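Local coordinates for uncharacterized DUF3829-like protein (Bacteroides thetaiotaomicron, PDB 3RH3) that is of unknown function but is an all-helical DUF3829-like protein, probably made as a lipoprotein, at residues A[92-96]-A[128-132]; A[133-137]-A[179-183]; A[187-193]-A[236-240]. The contacts are given in a common frame with arbitrary orientation. Residues are numbered along the deposited sequence.

Interaction 1 of 3, residues A[92-96]-A[128-132]; sequences LFNVR and LSVEL
Two helical turns, one from helix 79-111 and one from helix 115-154, pack antiparallel with a signed crossing angle of -159° and 9.0 Å between the axes of the short segments. Both backbones are alpha-helical, and the register pairs Val95 with Leu128 (CA to CA 5.9 Å) and Leu92 with Leu132 (CA to CA 5.4 Å). Val95, with chi1 m, points toward helix 115-154 and is the central residue of its segment. Along 128-132, Leu128 comes first: it points toward the opposite helix, and in its m,t rotamer CD2 reaches CB of Val95 at 3.8 Å. Glu131, with chi1 m and chi2 t, lies along the border of the contact, where OE1 passes 3.8 Å from CG1 of Val95. Leu132 buries the largest area of the second segment; its t,p rotamer carries CD1 between three residues of the first, 3.7 Å from CG of Leu92, 3.8 Å from CG2 of Val95 and 3.7 Å from CB of Arg96. The same CD1 touches O of Leu92 at 3.3 Å. This apolar interdigitation of Val and Leu is characteristic of an antiparallel helical hairpin, here the one formed by two long consecutive helices. Around it, helix 10-32 packs on Leu92 through Leu29 and Val32, whose carbonyl accepts a hydrogen bond from Arg96 NE, while helix 35-46 meets Leu132 through Ile38.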
# COMPACT_ATOMS: atom_id res chain seq x y z
N LEU A 92 -4.16 13.79 -0.13
CA LEU A 92 -4.97 12.58 -0.04
C LEU A 92 -6.44 12.91 0.34
O LEU A 92 -7.34 12.58 -0.43
CB LEU A 92 -4.35 11.59 0.94
CG LEU A 92 -5.06 10.25 1.02
CD1 LEU A 92 -4.09 9.12 0.82
CD2 LEU A 92 -5.80 10.11 2.34
N PHE A 93 -6.67 13.60 1.50
CA PHE A 93 -8.01 13.94 1.99
C PHE A 93 -8.78 14.87 1.05
O PHE A 93 -10.00 14.72 0.93
CB PHE A 93 -7.95 14.52 3.41
CG PHE A 93 -7.59 13.48 4.45
CD1 PHE A 93 -8.44 12.41 4.72
CD2 PHE A 93 -6.39 13.56 5.16
CE1 PHE A 93 -8.08 11.42 5.65
CE2 PHE A 93 -6.04 12.58 6.09
CZ PHE A 93 -6.88 11.52 6.33
N ASN A 94 -8.07 15.78 0.36
CA ASN A 94 -8.67 16.71 -0.61
C ASN A 94 -9.22 15.93 -1.82
O ASN A 94 -10.38 16.11 -2.20
CB ASN A 94 -7.61 17.77 -1.04
CG ASN A 94 -7.91 18.59 -2.27
OD1 ASN A 94 -7.06 18.73 -3.16
ND2 ASN A 94 -9.09 19.20 -2.34
N VAL A 95 -8.40 15.04 -2.41
CA VAL A 95 -8.85 14.27 -3.58
C VAL A 95 -9.94 13.24 -3.13
O VAL A 95 -10.86 13.01 -3.89
CB VAL A 95 -7.73 13.63 -4.44
CG1 VAL A 95 -6.77 14.70 -4.97
CG2 VAL A 95 -6.97 12.54 -3.71
N ARG A 96 -9.89 12.73 -1.88
CA ARG A 96 -10.91 11.81 -1.37
C ARG A 96 -12.26 12.51 -1.26
O ARG A 96 -13.28 11.93 -1.64
CB ARG A 96 -10.50 11.24 -0.01
CG ARG A 96 -11.47 10.19 0.50
CD ARG A 96 -11.04 9.69 1.85
NE ARG A 96 -11.92 8.62 2.32
CZ ARG A 96 -12.97 8.81 3.11
NH1 ARG A 96 -13.27 10.03 3.53
NH2 ARG A 96 -13.72 7.79 3.48
N LEU A 128 -9.19 11.01 -10.12
CA LEU A 128 -9.07 11.22 -8.67
C LEU A 128 -8.69 9.94 -7.93
O LEU A 128 -7.91 10.02 -6.98
CB LEU A 128 -10.35 11.82 -8.07
CG LEU A 128 -10.62 13.29 -8.43
CD1 LEU A 128 -12.06 13.64 -8.18
CD2 LEU A 128 -9.70 14.24 -7.68
N SER A 129 -9.19 8.76 -8.38
CA SER A 129 -8.87 7.48 -7.74
C SER A 129 -7.37 7.16 -7.86
O SER A 129 -6.80 6.60 -6.94
CB SER A 129 -9.71 6.36 -8.34
OG SER A 129 -9.45 6.14 -9.72
N VAL A 130 -6.74 7.55 -8.99
CA VAL A 130 -5.32 7.33 -9.23
C VAL A 130 -4.52 8.28 -8.32
O VAL A 130 -3.59 7.84 -7.64
CB VAL A 130 -4.96 7.48 -10.73
CG1 VAL A 130 -3.45 7.39 -10.95
CG2 VAL A 130 -5.66 6.41 -11.55
N GLU A 131 -4.94 9.55 -8.26
CA GLU A 131 -4.34 10.58 -7.39
C GLU A 131 -4.36 10.12 -5.92
O GLU A 131 -3.32 10.15 -5.27
CB GLU A 131 -5.07 11.92 -7.53
CG GLU A 131 -4.79 12.63 -8.85
CD GLU A 131 -5.17 14.09 -8.88
OE1 GLU A 131 -4.59 14.88 -8.11
OE2 GLU A 131 -6.03 14.46 -9.72
N LEU A 132 -5.50 9.58 -5.46
CA LEU A 132 -5.66 9.06 -4.09
C LEU A 132 -4.67 7.90 -3.82
O LEU A 132 -4.06 7.84 -2.75
CB LEU A 132 -7.11 8.60 -3.88
CG LEU A 132 -7.52 8.24 -2.45
CD1 LEU A 132 -7.60 9.46 -1.57
CD2 LEU A 132 -8.89 7.67 -2.45

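Interaction 2 of 3, residues A[133-137]-A[179-183]; sequences SEYKQ and NLYSR. With EDO (1,2-ethanediol), chain E.
Asn179 reaches helix 115-154 through both ends of its amide. Its ND2 donates to the main-chain O of Ser133 at 3.1 Å, nearly linearly, and to OE1 of Gln137 at 3.0 Å, while its OD1 accepts from OG of Ser133 at 2.7 Å. The same hydroxyl OG of Ser133 accepts a hydrogen bond from NE of Arg183 at 3.0 Å, lying at the edge of the guanidinium. Ser133, Gln137 and Asn179 all have chi1 near t and point toward the partner, with Ser133 CA 6.7 Å from Asn179 CA. Gln137 is further held through NE2 by Asp141 and Ser176. The 133-137 backbone is alpha-helical throughout, whereas 179-181 is the last turn of helix 161-181, and Ser182 and Arg183 lie in the loop that follows; OG of Ser182 donates a hydrogen bond to O of Asn179 (2.9 Å). This is a buried polar interface between successive helices of an all-alpha fold, joining the DUF6845 region to the DUF3829-like C-terminal region. Farther out, OE2 of Glu134 and NH1 of Arg183 form a long salt bridge of 3.8 Å. NZ of Lys136 bonds the Ala33 carbonyl and O2 of an ethanediol (3.1 Å), probably from the crystallisation liquor; that O2 makes a weak bond to OD1 of Asn179 (3.3 Å). The aliphatic CE of Lys136 packs 3.3 Å from the polar OD1 of Asn179.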
# COMPACT_ATOMS: atom_id res chain seq x y z
N SER A 133 -4.52 7.02 -4.81
CA SER A 133 -3.62 5.88 -4.76
C SER A 133 -2.16 6.33 -4.72
O SER A 133 -1.38 5.77 -3.95
CB SER A 133 -3.88 4.95 -5.94
OG SER A 133 -3.17 3.75 -5.75
N GLU A 134 -1.80 7.35 -5.53
CA GLU A 134 -0.46 7.93 -5.58
C GLU A 134 -0.09 8.59 -4.25
O GLU A 134 1.02 8.35 -3.77
CB GLU A 134 -0.33 8.95 -6.75
CG GLU A 134 -0.18 8.25 -8.09
CD GLU A 134 -0.27 9.06 -9.38
OE1 GLU A 134 -0.89 10.15 -9.37
OE2 GLU A 134 0.24 8.56 -10.41
N TYR A 135 -1.00 9.37 -3.64
CA TYR A 135 -0.75 10.02 -2.35
C TYR A 135 -0.44 8.98 -1.27
O TYR A 135 0.54 9.15 -0.52
CB TYR A 135 -1.93 10.91 -1.93
CG TYR A 135 -1.93 12.25 -2.62
CD1 TYR A 135 -0.82 13.09 -2.56
CD2 TYR A 135 -3.07 12.71 -3.28
CE1 TYR A 135 -0.83 14.34 -3.18
CE2 TYR A 135 -3.09 13.96 -3.89
CZ TYR A 135 -1.97 14.77 -3.85
OH TYR A 135 -2.01 16.01 -4.46
N LYS A 136 -1.25 7.90 -1.23
CA LYS A 136 -1.07 6.80 -0.30
C LYS A 136 0.31 6.17 -0.53
O LYS A 136 1.03 5.92 0.44
CB LYS A 136 -2.21 5.79 -0.49
CG LYS A 136 -2.22 4.67 0.55
CD LYS A 136 -3.49 3.81 0.48
CE LYS A 136 -3.59 2.98 -0.77
NZ LYS A 136 -4.68 1.96 -0.70
N GLN A 137 0.71 5.96 -1.80
CA GLN A 137 2.00 5.40 -2.15
C GLN A 137 3.14 6.32 -1.72
O GLN A 137 4.12 5.84 -1.16
CB GLN A 137 2.09 5.11 -3.65
CG GLN A 137 3.34 4.32 -4.06
CD GLN A 137 3.42 3.00 -3.33
OE1 GLN A 137 2.44 2.26 -3.25
NE2 GLN A 137 4.55 2.71 -2.69
N ASN A 179 -1.02 -1.89 -4.54
CA ASN A 179 -1.50 -0.51 -4.70
C ASN A 179 -1.45 -0.08 -6.17
O ASN A 179 -2.41 0.52 -6.66
CB ASN A 179 -0.69 0.46 -3.84
CG ASN A 179 -1.25 1.86 -3.83
OD1 ASN A 179 -2.45 2.08 -3.71
ND2 ASN A 179 -0.40 2.83 -4.02
N LEU A 180 -0.36 -0.41 -6.87
CA LEU A 180 -0.20 -0.09 -8.29
C LEU A 180 -1.17 -0.88 -9.15
O LEU A 180 -1.71 -0.35 -10.12
CB LEU A 180 1.25 -0.34 -8.76
CG LEU A 180 2.28 0.66 -8.18
CD1 LEU A 180 3.70 0.10 -8.26
CD2 LEU A 180 2.14 2.04 -8.82
N TYR A 181 -1.41 -2.16 -8.78
CA TYR A 181 -2.34 -2.99 -9.50
C TYR A 181 -3.80 -2.52 -9.28
O TYR A 181 -4.56 -2.47 -10.25
CB TYR A 181 -2.19 -4.46 -9.09
CG TYR A 181 -3.17 -5.34 -9.82
CD1 TYR A 181 -2.95 -5.72 -11.15
CD2 TYR A 181 -4.37 -5.71 -9.23
CE1 TYR A 181 -3.91 -6.40 -11.88
CE2 TYR A 181 -5.33 -6.45 -9.93
CZ TYR A 181 -5.08 -6.81 -11.25
OH TYR A 181 -6.05 -7.48 -11.95
N SER A 182 -4.16 -2.19 -8.02
CA SER A 182 -5.51 -1.81 -7.56
C SER A 182 -6.17 -0.60 -8.27
O SER A 182 -7.28 -0.23 -7.91
CB SER A 182 -5.47 -1.51 -6.06
OG SER A 182 -5.08 -0.18 -5.74
N ARG A 183 -5.49 0.04 -9.20
CA ARG A 183 -5.97 1.23 -9.87
C ARG A 183 -6.87 0.85 -11.04
O ARG A 183 -6.41 0.68 -12.17
CB ARG A 183 -4.80 2.11 -10.32
CG ARG A 183 -3.93 2.56 -9.17
CD ARG A 183 -2.64 3.19 -9.62
NE ARG A 183 -1.87 3.53 -8.43
CZ ARG A 183 -0.82 4.32 -8.40
NH1 ARG A 183 -0.37 4.88 -9.52
NH2 ARG A 183 -0.21 4.58 -7.25
C1 EDO E . -7.67 4.00 -4.16
O1 EDO E . -7.73 4.96 -5.22
C2 EDO E . -6.43 4.18 -3.28
O2 EDO E . -5.55 3.07 -3.45

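Interaction 3 of 3, residues A[187-193]-A[236-240]; sequences MDGVRID and MQKAR
The polar part of this contact is a bidentate salt bridge between Asp193 and Arg240. NE of Arg240 donates to OD1 of Asp193 and NH2 of Arg240 to OD2 of Asp193, each at 2.8 Å and nearly linear, so the carboxylate meets the edge of the guanidinium close to its plane. Arg240 reaches this position with chi1 at 134° and chi2 at 91°, both between wells, while Asp193 has chi1 m. Van der Waals contact adds to the pairing: CA of Gly189 lies over one face of the guanidinium, and a CB at Gly189 would clash with CZ of Arg240. CE of Met187 makes van der Waals contact with the backbone carbonyl O of Arg240 at 3.6 Å. Apolar packing lies alongside, with CG2 of Ile192 4.2 Å from CG of Met236 and equally far from CD of Arg240. Met187 and Met236 are selenomethionines. As for the backbone, Met187 and Asp188 are non-helical, with Asp188 at the N-cap position, and helix 189-193 follows; residues 236-240 form the final turn of helix 216-240. The short helical axes run antiparallel at 166°, 11.2 Å apart, with Gly189 CA 6.5 Å from Arg240 CA and Asp193 CA 8.6 Å from Gln237 CA. The start of one helix is thus set against the end of the next, an arrangement characteristic of an antiparallel helical hairpin, here within the DUF3829-like C-terminal region.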
# COMPACT_ATOMS: atom_id res chain seq x y z
N MSE A 187 -4.36 0.41 -14.33
CA MSE A 187 -3.34 -0.52 -13.81
C MSE A 187 -1.95 -0.10 -14.37
O MSE A 187 -1.76 0.01 -15.57
CB MSE A 187 -3.69 -1.95 -14.22
CG MSE A 187 -2.83 -2.97 -13.51
SE MSE A 187 -2.65 -4.52 -14.58
CE MSE A 187 -1.50 -3.74 -15.98
N ASP A 188 -1.04 0.22 -13.48
CA ASP A 188 0.27 0.76 -13.86
C ASP A 188 1.30 -0.35 -14.03
O ASP A 188 2.05 -0.63 -13.09
CB ASP A 188 0.71 1.78 -12.79
CG ASP A 188 1.77 2.77 -13.24
OD1 ASP A 188 2.47 2.48 -14.25
OD2 ASP A 188 1.92 3.82 -12.58
N GLY A 189 1.33 -0.92 -15.24
CA GLY A 189 2.19 -2.03 -15.63
C GLY A 189 3.67 -1.84 -15.42
O GLY A 189 4.32 -2.65 -14.77
N VAL A 190 4.21 -0.75 -15.96
CA VAL A 190 5.61 -0.40 -15.93
C VAL A 190 6.09 -0.24 -14.47
O VAL A 190 7.14 -0.79 -14.12
CB VAL A 190 5.87 0.87 -16.82
CG1 VAL A 190 5.20 2.14 -16.27
CG2 VAL A 190 7.36 1.09 -17.08
N ARG A 191 5.29 0.45 -13.61
CA ARG A 191 5.64 0.59 -12.21
C ARG A 191 5.48 -0.77 -11.50
O ARG A 191 6.35 -1.14 -10.72
CB ARG A 191 4.82 1.70 -11.55
CG ARG A 191 5.16 3.09 -12.10
CD ARG A 191 5.63 4.00 -11.01
NE ARG A 191 6.21 5.22 -11.57
CZ ARG A 191 7.50 5.55 -11.49
NH1 ARG A 191 8.36 4.77 -10.85
NH2 ARG A 191 7.93 6.69 -12.03
N ILE A 192 4.44 -1.57 -11.85
CA ILE A 192 4.33 -2.92 -11.27
C ILE A 192 5.63 -3.68 -11.60
O ILE A 192 6.21 -4.26 -10.68
CB ILE A 192 3.07 -3.72 -11.69
CG1 ILE A 192 1.78 -3.12 -11.12
CG2 ILE A 192 3.19 -5.22 -11.30
CD1 ILE A 192 0.55 -3.42 -12.00
N ASP A 193 6.08 -3.65 -12.90
CA ASP A 193 7.28 -4.36 -13.33
C ASP A 193 8.51 -3.90 -12.55
O ASP A 193 9.28 -4.74 -12.10
CB ASP A 193 7.51 -4.23 -14.84
CG ASP A 193 6.38 -4.78 -15.70
OD1 ASP A 193 5.63 -5.68 -15.21
OD2 ASP A 193 6.19 -4.27 -16.85
N MSE A 236 0.64 -12.32 -9.55
CA MSE A 236 0.69 -10.93 -9.99
C MSE A 236 1.20 -10.87 -11.44
O MSE A 236 0.62 -10.11 -12.21
CB MSE A 236 1.51 -10.03 -9.04
CG MSE A 236 1.55 -8.56 -9.46
SE MSE A 236 -0.24 -7.77 -9.85
CE MSE A 236 -0.82 -7.44 -7.95
N GLN A 237 2.20 -11.70 -11.84
CA GLN A 237 2.66 -11.67 -13.25
C GLN A 237 1.51 -11.93 -14.20
O GLN A 237 1.39 -11.25 -15.22
CB GLN A 237 3.73 -12.72 -13.50
CG GLN A 237 5.14 -12.23 -13.39
CD GLN A 237 6.06 -13.09 -14.22
OE1 GLN A 237 6.49 -12.70 -15.31
NE2 GLN A 237 6.39 -14.27 -13.74
N LYS A 238 0.66 -12.94 -13.86
CA LYS A 238 -0.51 -13.36 -14.62
C LYS A 238 -1.56 -12.26 -14.63
O LYS A 238 -2.12 -11.99 -15.68
CB LYS A 238 -1.10 -14.67 -14.03
CG LYS A 238 -2.31 -15.23 -14.82
CD LYS A 238 -3.24 -16.06 -13.95
CE LYS A 238 -4.69 -15.91 -14.35
NZ LYS A 238 -5.62 -15.98 -13.18
N ALA A 239 -1.86 -11.68 -13.46
CA ALA A 239 -2.85 -10.61 -13.36
C ALA A 239 -2.43 -9.39 -14.20
O ALA A 239 -3.22 -8.85 -14.96
CB ALA A 239 -3.04 -10.21 -11.90
N ARG A 240 -1.18 -8.99 -14.06
CA ARG A 240 -0.59 -7.83 -14.72
C ARG A 240 -0.50 -8.03 -16.28
O ARG A 240 -0.61 -7.05 -17.04
CB ARG A 240 0.80 -7.55 -14.08
CG ARG A 240 1.98 -7.27 -15.05
CD ARG A 240 2.02 -5.82 -15.27
NE ARG A 240 3.03 -5.33 -16.21
CZ ARG A 240 2.77 -4.90 -17.43
NH1 ARG A 240 1.56 -5.08 -17.97
NH2 ARG A 240 3.71 -4.28 -18.14

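The three contacts follow one another along the chain, each closing before the next opens, and step across the helical fold. Interactions 1 and 2 share helix 115-154, with centres about 10 Å apart, and touch where Tyr135 packs on Leu92 and Val95. Interactions 2 and 3, about 12 Å apart centre to centre, are joined through the successive helices 161-181 and 189-207, which carry one segment of each; Tyr181 meets Met187 and Met236, and Leu180 meets Ile192. Interactions 1 and 3, about 21 Å apart between centres, do not touch and lie in different regions, DUF6845 and the DUF3829-like C-terminal region. Interaction 2 joins these two regions by direct helix-to-helix contact.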